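Local coordinates for protein amidohydrolase (PDB 2I5G) that probably acts as a metal-dependent dipeptidase of the membrane dipeptidase (M19) type, at residues Val12-Ile17 against Thr248-Gly253; Ala37-Ser42 against Thr86-Gly91. The protein carries 2 engineered substitutions. All coordinates share one frame; numbering follows the deposited sequence.

Contact 1 (Val12-Ile17 against Thr248-Gly253)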
ATOM      1  N   VAL A  12       5.739  36.372   0.849  1.00 15.82           N
ATOM      2  CA  VAL A  12       4.471  35.685   0.669  1.00 15.12           C
ATOM      3  C   VAL A  12       4.764  34.271   0.198  1.00 14.40           C
ATOM      4  O   VAL A  12       5.556  34.055  -0.721  1.00 13.24           O
ATOM      5  CB  VAL A  12       3.532  36.441  -0.331  1.00 12.47           C
ATOM      6  CG1 VAL A  12       4.214  37.701  -0.849  1.00 13.14           C
ATOM      7  CG2 VAL A  12       3.110  35.528  -1.471  1.00 11.30           C
ATOM      8  N   ILE A  13       4.133  33.309   0.857  1.00 13.72           N
ATOM      9  CA  ILE A  13       4.328  31.906   0.542  1.00 12.30           C
ATOM     10  C   ILE A  13       2.996  31.196   0.468  1.00 13.04           C
ATOM     11  O   ILE A  13       2.068  31.540   1.197  1.00 14.53           O
ATOM     12  CB  ILE A  13       5.208  31.233   1.613  1.00 15.22           C
ATOM     13  CG1 ILE A  13       6.633  31.791   1.518  1.00 16.20           C
ATOM     14  CG2 ILE A  13       5.179  29.718   1.448  1.00 15.30           C
ATOM     15  CD1 ILE A  13       7.602  31.212   2.518  1.00 14.61           C
ATOM     16  N   ASP A  14       2.900  30.210  -0.420  1.00 11.29           N
ATOM     17  CA  ASP A  14       1.668  29.451  -0.576  1.00 11.30           C
ATOM     18  C   ASP A  14       1.933  27.986  -0.308  1.00  9.79           C
ATOM     19  O   ASP A  14       2.751  27.363  -0.977  1.00  7.72           O
ATOM     20  CB  ASP A  14       1.098  29.630  -1.982  1.00 29.18           C
ATOM     21  CG  ASP A  14      -0.268  28.987  -2.142  1.00 32.39           C
ATOM     22  OD1 ASP A  14      -0.937  29.271  -3.161  1.00 32.05           O
ATOM     23  OD2 ASP A  14      -0.671  28.198  -1.254  1.00 34.45           O
ATOM     24  N   GLY A  15       1.225  27.445   0.675  1.00 14.40           N
ATOM     25  CA  GLY A  15       1.394  26.057   1.060  1.00 15.04           C
ATOM     26  C   GLY A  15       1.057  24.997   0.024  1.00 15.25           C
ATOM     27  O   GLY A  15       1.506  23.858   0.153  1.00 15.69           O
ATOM     28  N   LEU A  16       0.266  25.342  -0.987  1.00  9.60           N
ATOM     29  CA  LEU A  16      -0.072  24.360  -2.001  1.00 10.34           C
ATOM     30  C   LEU A  16      -0.589  24.905  -3.321  1.00 10.66           C
ATOM     31  O   LEU A  16      -1.546  25.684  -3.366  1.00 10.63           O
ATOM     32  CB  LEU A  16      -1.101  23.370  -1.475  1.00 20.72           C
ATOM     33  CG  LEU A  16      -1.090  22.130  -2.371  1.00 20.54           C
ATOM     34  CD1 LEU A  16      -0.153  21.099  -1.754  1.00 19.53           C
ATOM     35  CD2 LEU A  16      -2.476  21.553  -2.517  1.00 22.02           C
ATOM     36  N   ILE A  17       0.043  24.453  -4.398  1.00 11.62           N
ATOM     37  CA  ILE A  17      -0.330  24.851  -5.741  1.00 11.34           C
ATOM     38  C   ILE A  17      -0.134  23.676  -6.704  1.00 11.68           C
ATOM     39  O   ILE A  17       0.930  23.064  -6.730  1.00 10.54           O
ATOM     40  CB  ILE A  17       0.511  26.064  -6.202  1.00 12.04           C
ATOM     41  CG1 ILE A  17       0.062  27.313  -5.444  1.00 12.89           C
ATOM     42  CG2 ILE A  17       0.357  26.286  -7.700  1.00 10.82           C
ATOM     43  CD1 ILE A  17       0.793  28.588  -5.852  1.00 14.37           C
ATOM     44  N   THR A 248      -3.504  28.005  -0.552  1.00 27.08           N
ATOM     45  CA  THR A 248      -4.590  28.202  -1.515  1.00 28.75           C
ATOM     46  C   THR A 248      -5.113  26.963  -2.222  1.00 28.59           C
ATOM     47  O   THR A 248      -6.324  26.765  -2.322  1.00 29.30           O
ATOM     48  CB  THR A 248      -4.200  29.210  -2.611  1.00 25.60           C
ATOM     49  OG1 THR A 248      -3.296  28.590  -3.534  1.00 28.91           O
ATOM     50  CG2 THR A 248      -3.538  30.424  -1.998  1.00 27.44           C
ATOM     51  N   ASP A 249      -4.206  26.142  -2.730  1.00 14.94           N
ATOM     52  CA  ASP A 249      -4.609  24.943  -3.441  1.00 12.69           C
ATOM     53  C   ASP A 249      -5.050  25.374  -4.840  1.00 11.32           C
ATOM     54  O   ASP A 249      -6.041  24.879  -5.370  1.00 10.14           O
ATOM     55  CB  ASP A 249      -5.751  24.255  -2.686  1.00 29.86           C
ATOM     56  CG  ASP A 249      -6.006  22.836  -3.162  1.00 35.49           C
ATOM     57  OD1 ASP A 249      -5.078  22.219  -3.726  1.00 35.82           O
ATOM     58  OD2 ASP A 249      -7.132  22.326  -2.952  1.00 38.19           O
ATOM     59  N   PHE A 250      -4.310  26.315  -5.425  1.00 17.63           N
ATOM     60  CA  PHE A 250      -4.608  26.799  -6.772  1.00 17.69           C
ATOM     61  C   PHE A 250      -4.432  25.685  -7.806  1.00 16.59           C
ATOM     62  O   PHE A 250      -3.391  25.024  -7.848  1.00 17.12           O
ATOM     63  CB  PHE A 250      -3.687  27.965  -7.143  1.00 14.35           C
ATOM     64  CG  PHE A 250      -4.250  29.319  -6.815  1.00 18.22           C
ATOM     65  CD1 PHE A 250      -5.516  29.692  -7.271  1.00 17.72           C
ATOM     66  CD2 PHE A 250      -3.505  30.238  -6.077  1.00 18.93           C
ATOM     67  CE1 PHE A 250      -6.032  30.959  -6.997  1.00 16.25           C
ATOM     68  CE2 PHE A 250      -4.013  31.509  -5.797  1.00 17.84           C
ATOM     69  CZ  PHE A 250      -5.281  31.868  -6.260  1.00 16.74           C
ATOM     70  N   THR A 251      -5.450  25.489  -8.638  1.00  6.27           N
ATOM     71  CA  THR A 251      -5.425  24.461  -9.678  1.00  5.86           C
ATOM     72  C   THR A 251      -5.414  25.139 -11.051  1.00  5.90           C
ATOM     73  O   THR A 251      -5.804  24.549 -12.065  1.00  4.84           O
ATOM     74  CB  THR A 251      -6.667  23.555  -9.580  1.00  6.59           C
ATOM     75  OG1 THR A 251      -7.847  24.324  -9.844  1.00  7.80           O
ATOM     76  CG2 THR A 251      -6.776  22.964  -8.192  1.00  6.91           C
ATOM     77  N   GLN A 252      -4.949  26.383 -11.058  1.00  7.46           N
ATOM     78  CA  GLN A 252      -4.883  27.212 -12.254  1.00  7.97           C
ATOM     79  C   GLN A 252      -4.377  26.555 -13.540  1.00  9.59           C
ATOM     80  O   GLN A 252      -3.245  26.067 -13.614  1.00 10.00           O
ATOM     81  CB  GLN A 252      -4.051  28.454 -11.955  1.00  5.23           C
ATOM     82  CG  GLN A 252      -4.289  29.581 -12.920  1.00  5.42           C
ATOM     83  CD  GLN A 252      -3.593  30.852 -12.503  1.00  4.99           C
ATOM     84  OE1 GLN A 252      -3.814  31.362 -11.406  1.00  5.31           O
ATOM     85  NE2 GLN A 252      -2.744  31.375 -13.380  1.00  6.19           N
ATOM     86  N   GLY A 253      -5.236  26.559 -14.558  1.00 13.64           N
ATOM     87  CA  GLY A 253      -4.881  25.992 -15.847  1.00 14.81           C
ATOM     88  C   GLY A 253      -5.345  24.572 -16.121  1.00 15.86           C
ATOM     89  O   GLY A 253      -5.363  24.132 -17.268  1.00 15.53           O
TER
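OD2 of D14 is gripped by two backbone N-H groups, one from each segment. The T248 amide reaches across to it, with T248 N 2.9 Å from D14 OD2, but the N-H...O angle is only 127° and the bond is weak. L16 N lies 3.0 Å from the same D14 OD2 in an almost straight hydrogen bond (175°), approaching from above the carboxylate plane; accepting from the amide two residues on closes an Asx turn that D14 begins, at the corner where the chain swings round G15. The other carboxylate oxygen takes the hydroxyl: T248 OG1 donates to D14 OD1, and T248 OG1 in turn accepts a weak bond from F250 N. With CG anti to the backbone N (chi1 -173°), the carboxylate of D14 is carried toward T248 and meets the threonine side chain at about a right angle.

Strand 13-17 opens the barrel of this TIM-barrel-clan fold, and 248-253 is the loop that follows strand 244-246, the last strand along the chain; their meeting therefore joins the first strand to the exit of the last. Past the corner the backbones bond directly, D249 N to L16 O at 2.8 Å, and a single bridge pairs I17 with F250. Side chains run alongside one another here: L16 brings CD2 next to OD1 of D249, both also touching H180 of strand 177-181, while CG1 of I17 packs on F250 CB at 4.2 Å. Beyond the pair, the carbonyl of T248 accepts from T211 OG1, and Q252 ties the loop to D28 and V287.

Contact 2 (Ala37-Ser42 against Thr86-Gly91)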
ATOM      1  N   ALA A  37       6.485  28.917  -3.203  1.00 12.04           N
ATOM      2  CA  ALA A  37       5.316  28.055  -3.180  1.00 12.58           C
ATOM      3  C   ALA A  37       5.617  26.556  -3.210  1.00 14.35           C
ATOM      4  O   ALA A  37       6.547  26.106  -3.882  1.00 15.59           O
ATOM      5  CB  ALA A  37       4.404  28.415  -4.337  1.00  6.60           C
ATOM      6  N   ASN A  38       4.819  25.795  -2.463  1.00 20.90           N
ATOM      7  CA  ASN A  38       4.928  24.336  -2.413  1.00 20.27           C
ATOM      8  C   ASN A  38       4.218  23.818  -3.662  1.00 19.71           C
ATOM      9  O   ASN A  38       2.988  23.771  -3.706  1.00 20.12           O
ATOM     10  CB  ASN A  38       4.215  23.780  -1.169  1.00  5.47           C
ATOM     11  CG  ASN A  38       4.062  22.255  -1.198  1.00  5.88           C
ATOM     12  OD1 ASN A  38       4.377  21.604  -2.193  1.00  6.53           O
ATOM     13  ND2 ASN A  38       3.572  21.685  -0.097  1.00  4.57           N
ATOM     14  N   CYS A  39       4.983  23.438  -4.677  1.00 16.18           N
ATOM     15  CA  CYS A  39       4.384  22.930  -5.898  1.00 16.89           C
ATOM     16  C   CYS A  39       4.381  21.412  -5.949  1.00 16.94           C
ATOM     17  O   CYS A  39       5.412  20.762  -5.772  1.00 17.73           O
ATOM     18  CB  CYS A  39       5.102  23.498  -7.121  1.00 12.79           C
ATOM     19  SG  CYS A  39       4.904  25.285  -7.266  1.00 16.65           S
ATOM     20  N   THR A  40       3.200  20.859  -6.189  1.00  3.98           N
ATOM     21  CA  THR A  40       3.013  19.426  -6.269  1.00  3.09           C
ATOM     22  C   THR A  40       3.537  18.841  -7.576  1.00  3.48           C
ATOM     23  O   THR A  40       3.209  19.317  -8.660  1.00  4.20           O
ATOM     24  CB  THR A  40       1.526  19.079  -6.135  1.00  8.87           C
ATOM     25  OG1 THR A  40       1.024  19.622  -4.909  1.00  8.06           O
ATOM     26  CG2 THR A  40       1.323  17.581  -6.140  1.00  8.97           C
ATOM     27  N   VAL A  41       4.353  17.797  -7.455  1.00 12.47           N
ATOM     28  CA  VAL A  41       4.922  17.116  -8.609  1.00 10.93           C
ATOM     29  C   VAL A  41       4.568  15.620  -8.549  1.00 11.45           C
ATOM     30  O   VAL A  41       5.171  14.795  -9.240  1.00 11.67           O
ATOM     31  CB  VAL A  41       6.469  17.270  -8.646  1.00 11.28           C
ATOM     32  CG1 VAL A  41       6.853  18.746  -8.563  1.00 11.63           C
ATOM     33  CG2 VAL A  41       7.097  16.505  -7.509  1.00  8.95           C
ATOM     34  N   SER A  42       3.578  15.278  -7.727  1.00 10.64           N
ATOM     35  CA  SER A  42       3.177  13.885  -7.573  1.00  9.87           C
ATOM     36  C   SER A  42       1.941  13.732  -6.691  1.00 11.01           C
ATOM     37  O   SER A  42       1.815  14.405  -5.662  1.00  9.04           O
ATOM     38  CB  SER A  42       4.343  13.085  -6.966  1.00  9.65           C
ATOM     39  OG  SER A  42       3.979  11.758  -6.622  1.00  7.85           O
ATOM     40  N   THR A  86      10.303  34.071  -8.013  1.00 11.96           N
ATOM     41  CA  THR A  86       9.455  33.184  -7.236  1.00 12.07           C
ATOM     42  C   THR A  86      10.150  31.866  -6.974  1.00 12.19           C
ATOM     43  O   THR A  86      10.526  31.148  -7.900  1.00  9.93           O
ATOM     44  CB  THR A  86       8.128  32.905  -7.961  1.00 14.89           C
ATOM     45  OG1 THR A  86       7.264  34.036  -7.817  1.00 15.46           O
ATOM     46  CG2 THR A  86       7.449  31.675  -7.383  1.00 14.86           C
ATOM     47  N   GLY A  87      10.308  31.546  -5.699  1.00 16.79           N
ATOM     48  CA  GLY A  87      10.961  30.308  -5.342  1.00 18.25           C
ATOM     49  C   GLY A  87       9.989  29.165  -5.478  1.00 18.98           C
ATOM     50  O   GLY A  87       8.806  29.316  -5.167  1.00 21.86           O
ATOM     51  N   ILE A  88      10.480  28.025  -5.949  1.00 11.21           N
ATOM     52  CA  ILE A  88       9.638  26.851  -6.121  1.00  9.46           C
ATOM     53  C   ILE A  88      10.139  25.680  -5.296  1.00  7.21           C
ATOM     54  O   ILE A  88      11.250  25.193  -5.488  1.00  5.21           O
ATOM     55  CB  ILE A  88       9.540  26.465  -7.612  1.00  6.20           C
ATOM     56  CG1 ILE A  88       8.704  27.523  -8.336  1.00  7.04           C
ATOM     57  CG2 ILE A  88       8.910  25.084  -7.777  1.00  5.14           C
ATOM     58  CD1 ILE A  88       8.539  27.267  -9.807  1.00 12.30           C
ATOM     59  N   LEU A  89       9.299  25.253  -4.360  1.00  9.89           N
ATOM     60  CA  LEU A  89       9.608  24.149  -3.463  1.00  9.31           C
ATOM     61  C   LEU A  89       8.808  22.906  -3.860  1.00  9.26           C
ATOM     62  O   LEU A  89       7.578  22.887  -3.771  1.00 10.47           O
ATOM     63  CB  LEU A  89       9.286  24.571  -2.022  1.00  9.00           C
ATOM     64  CG  LEU A  89       9.088  23.505  -0.936  1.00 10.54           C
ATOM     65  CD1 LEU A  89      10.271  22.562  -0.933  1.00 10.01           C
ATOM     66  CD2 LEU A  89       8.911  24.171   0.435  1.00  9.47           C
ATOM     67  N   TYR A  90       9.515  21.867  -4.297  1.00  6.06           N
ATOM     68  CA  TYR A  90       8.870  20.627  -4.720  1.00  5.62           C
ATOM     69  C   TYR A  90       8.177  19.868  -3.609  1.00  6.31           C
ATOM     70  O   TYR A  90       8.764  19.643  -2.543  1.00  6.58           O
ATOM     71  CB  TYR A  90       9.881  19.683  -5.371  1.00  4.71           C
ATOM     72  CG  TYR A  90      10.408  20.164  -6.693  1.00  5.58           C
ATOM     73  CD1 TYR A  90       9.702  21.106  -7.448  1.00  4.06           C
ATOM     74  CD2 TYR A  90      11.587  19.639  -7.220  1.00  5.56           C
ATOM     75  CE1 TYR A  90      10.154  21.506  -8.693  1.00  4.96           C
ATOM     76  CE2 TYR A  90      12.051  20.033  -8.469  1.00  5.81           C
ATOM     77  CZ  TYR A  90      11.329  20.965  -9.201  1.00  7.06           C
ATOM     78  OH  TYR A  90      11.771  21.340 -10.447  1.00  7.41           O
ATOM     79  N   GLY A  91       6.941  19.448  -3.878  1.00  4.60           N
ATOM     80  CA  GLY A  91       6.183  18.690  -2.900  1.00  5.66           C
ATOM     81  C   GLY A  91       5.445  17.492  -3.474  1.00  6.09           C
ATOM     82  O   GLY A  91       5.126  17.448  -4.671  1.00  5.55           O
TER
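G91, A37 and C39 give up the most surface here, and they lie along the length of the pairing. A37 uses both backbone polar atoms: its N donates to G87 O, and its O accepts from L89 N at 2.9 Å. C39 repeats the pattern two residues on, its N bonding to L89 O and its O taking the G91 amide, which comes from above the carbonyl plane. G91 O then receives V41 N at 2.9 Å, nearly along the C=O axis, so the pairing runs on past T40. With no side chain on G91, the carboxamide of N38 can lie over it, N38 OD1 coming 3.5 Å from G91 CA; CG anti to the backbone N (chi1 169°) carries the group toward the glycine.

A37, C39, I88 and Y90 share one face. There C39 SG rests 4.0 Å from I88 CG2, both residues against W21. Past the strand, V41 sets CG1 3.9 Å from CD1 of Y90, the two side chains crossing at about a right angle. Helix 47-63 packs on the Y90 ring and V41. Neighbouring parallel strands with a helix laid on one face are how the wall of a TIM barrel is built.

Overall arrangement
Both contacts are buried and meet through strands 13-17 and 36-40, neighbours in one parallel sheet; their centres lie about 9 Å apart. D14 O probably accepts from N38 N and I17 N probably donates to N38 O, so N38 bonds by its backbone to strand 13-17, and its ND2 packs against G15 O. Contact 2 is regular sheet, main-chain bonds along the strands with apolar side chains packed on one face. Contact 1 is more irregular: strand against loop, held largely by a carboxylate, a hydroxyl and a few amides. The one builds the barrel wall, the other ties that wall to the loop after strand 244-246.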